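Long-range contact in putative exported protein (Bordetella pertussis, PDB 2DVZ), which probably serves as a periplasmic solute receptor that captures glutamate for a tripartite tricarboxylate-type transporter: residues Met87-Ala92 against Gln298-Gln303. Residues are numbered along the deposited sequence; the frame is centred on the assembly and turned at random.
Sequences MAVNPA and QYDWAQ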
loop_
_atom_site.group_PDB
_atom_site.type_symbol
_atom_site.label_atom_id
_atom_site.label_comp_id
_atom_site.label_asym_id
_atom_site.label_seq_id
_atom_site.Cartn_x
_atom_site.Cartn_y
_atom_site.Cartn_z
HETATM N N MSE A 87 2.944 -2.685 8.635
HETATM C CA MSE A 87 2.162 -2.785 9.860
HETATM C C MSE A 87 1.678 -4.202 10.168
HETATM O O MSE A 87 1.451 -4.552 11.319
HETATM C CB MSE A 87 0.972 -1.794 9.838
HETATM C CG MSE A 87 1.354 -0.302 9.856
HETATM SE SE MSE A 87 2.286 0.210 11.523
HETATM C CE MSE A 87 4.168 -0.008 10.927
ATOM N N ALA A 88 1.553 -5.019 9.135
ATOM C CA ALA A 88 0.817 -6.281 9.239
ATOM C C ALA A 88 1.525 -7.484 8.607
ATOM O O ALA A 88 1.682 -8.522 9.250
ATOM C CB ALA A 88 -0.590 -6.108 8.612
ATOM N N VAL A 89 1.923 -7.359 7.340
ATOM C CA VAL A 89 2.401 -8.528 6.594
ATOM C C VAL A 89 3.857 -8.846 6.916
ATOM O O VAL A 89 4.204 -10.007 7.096
ATOM C CB VAL A 89 2.175 -8.408 5.043
ATOM C CG1 VAL A 89 2.435 -9.758 4.344
ATOM C CG2 VAL A 89 0.785 -7.914 4.724
ATOM N N ASN A 90 4.713 -7.835 6.965
ATOM C CA ASN A 90 6.107 -8.072 7.361
ATOM C C ASN A 90 6.309 -8.767 8.703
ATOM O O ASN A 90 7.114 -9.695 8.797
ATOM C CB ASN A 90 6.932 -6.797 7.304
ATOM C CG ASN A 90 8.057 -6.903 6.320
ATOM O OD1 ASN A 90 8.935 -7.749 6.466
ATOM N ND2 ASN A 90 8.046 -6.054 5.311
ATOM N N PRO A 91 5.634 -8.268 9.762
ATOM C CA PRO A 91 5.474 -8.961 11.026
ATOM C C PRO A 91 5.080 -10.425 10.876
ATOM O O PRO A 91 5.667 -11.260 11.546
ATOM C CB PRO A 91 4.353 -8.154 11.697
ATOM C CG PRO A 91 4.601 -6.792 11.242
ATOM C CD PRO A 91 5.043 -6.909 9.828
ATOM N N ALA A 92 4.104 -10.730 10.018
ATOM C CA ALA A 92 3.634 -12.106 9.821
ATOM C C ALA A 92 4.610 -12.960 8.977
ATOM O O ALA A 92 4.723 -14.179 9.185
ATOM C CB ALA A 92 2.208 -12.126 9.226
ATOM N N GLN A 298 -5.522 -5.226 10.502
ATOM C CA GLN A 298 -4.727 -5.771 9.419
ATOM C C GLN A 298 -3.689 -6.762 9.953
ATOM O O GLN A 298 -3.494 -7.800 9.378
ATOM C CB GLN A 298 -4.060 -4.670 8.581
ATOM C CG GLN A 298 -5.028 -3.770 7.805
ATOM C CD GLN A 298 -5.832 -4.483 6.707
ATOM O OE1 GLN A 298 -5.400 -5.472 6.122
ATOM N NE2 GLN A 298 -6.979 -3.941 6.403
ATOM N N TYR A 299 -3.013 -6.402 11.037
ATOM C CA TYR A 299 -2.046 -7.263 11.690
ATOM C C TYR A 299 -2.633 -8.623 12.001
ATOM O O TYR A 299 -2.045 -9.642 11.668
ATOM C CB TYR A 299 -1.574 -6.600 12.979
ATOM C CG TYR A 299 -0.524 -7.367 13.745
ATOM C CD1 TYR A 299 0.826 -7.063 13.597
ATOM C CD2 TYR A 299 -0.886 -8.382 14.637
ATOM C CE1 TYR A 299 1.816 -7.763 14.308
ATOM C CE2 TYR A 299 0.097 -9.101 15.362
ATOM C CZ TYR A 299 1.439 -8.770 15.190
ATOM O OH TYR A 299 2.395 -9.455 15.890
ATOM N N ASP A 300 -3.792 -8.651 12.636
ATOM C CA ASP A 300 -4.417 -9.914 12.997
ATOM C C ASP A 300 -4.796 -10.713 11.785
ATOM O O ASP A 300 -4.605 -11.929 11.764
ATOM C CB ASP A 300 -5.629 -9.694 13.912
ATOM C CG ASP A 300 -5.217 -9.241 15.311
ATOM O OD1 ASP A 300 -4.003 -9.345 15.649
ATOM O OD2 ASP A 300 -6.103 -8.789 16.069
ATOM N N TRP A 301 -5.330 -10.032 10.775
ATOM C CA TRP A 301 -5.698 -10.703 9.547
ATOM C C TRP A 301 -4.457 -11.358 8.854
ATOM O O TRP A 301 -4.535 -12.505 8.439
ATOM C CB TRP A 301 -6.455 -9.737 8.645
ATOM C CG TRP A 301 -6.486 -10.151 7.228
ATOM C CD1 TRP A 301 -7.396 -11.000 6.632
ATOM C CD2 TRP A 301 -5.575 -9.750 6.199
ATOM N NE1 TRP A 301 -7.096 -11.147 5.304
ATOM C CE2 TRP A 301 -5.992 -10.389 5.003
ATOM C CE3 TRP A 301 -4.446 -8.914 6.168
ATOM C CZ2 TRP A 301 -5.303 -10.227 3.774
ATOM C CZ3 TRP A 301 -3.755 -8.754 4.948
ATOM C CH2 TRP A 301 -4.192 -9.410 3.772
ATOM N N ALA A 302 -3.326 -10.649 8.783
ATOM C CA ALA A 302 -2.095 -11.199 8.196
ATOM C C ALA A 302 -1.547 -12.442 8.943
ATOM O O ALA A 302 -1.066 -13.394 8.316
ATOM C CB ALA A 302 -0.997 -10.111 8.041
ATOM N N GLN A 303 -1.628 -12.420 10.278
ATOM C CA GLN A 303 -1.296 -13.582 11.102
ATOM C C GLN A 303 -2.216 -14.724 10.701
ATOM O O GLN A 303 -1.745 -15.821 10.417
ATOM C CB GLN A 303 -1.477 -13.292 12.600
ATOM C CG GLN A 303 -0.637 -12.174 13.166
ATOM C CD GLN A 303 0.801 -12.596 13.441
ATOM O OE1 GLN A 303 1.019 -13.567 14.179
ATOM N NE2 GLN A 303 1.793 -11.868 12.860
HETATM O O HOH W 1 0.798 -9.711 11.389
#
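Two helices of the periplasmic binding protein fold, 84-93 and 288-307, pack here through alanines, A88 and A92 against A302. The axes of the two short segments approach to 7.6 Å at a crossing angle of -35°, close enough for the CB of A88 to press on the backbone of the partner helix, 3.4 Å from Y299 N. The CB of A302 lies 3.3 Å from A88 O and 4.0 Å from A92 CB, and V89 CG2 borders it more loosely.

Helix 84-93 begins at the glutamate pocket: S85, a glutamate-binding residue, lies one turn before V89, whose side chain is about 7 Å from the bound glutamic acid. Helix 288-307, near the C-terminus, packs against this helix, whose first turn carries the pocket residues V84 and S85.

No direct hydrogen bond crosses, but a water joins the helices, donating to A88 O (2.6 Å) and Y299 O and accepting from Q303 NE2; the other end of that amide, OE1, is hydrogen-bonded to K307 NZ, so both ends have partners. The water also sits over the centre of the Y299 ring. A chi1 of -178° places CG of Y299 anti to the backbone N and carries the ring alongside the M87-P91 turn, where its CD1 edge meets M87 O at 3.4 Å and CE1 meets P91 CB at 3.7 Å.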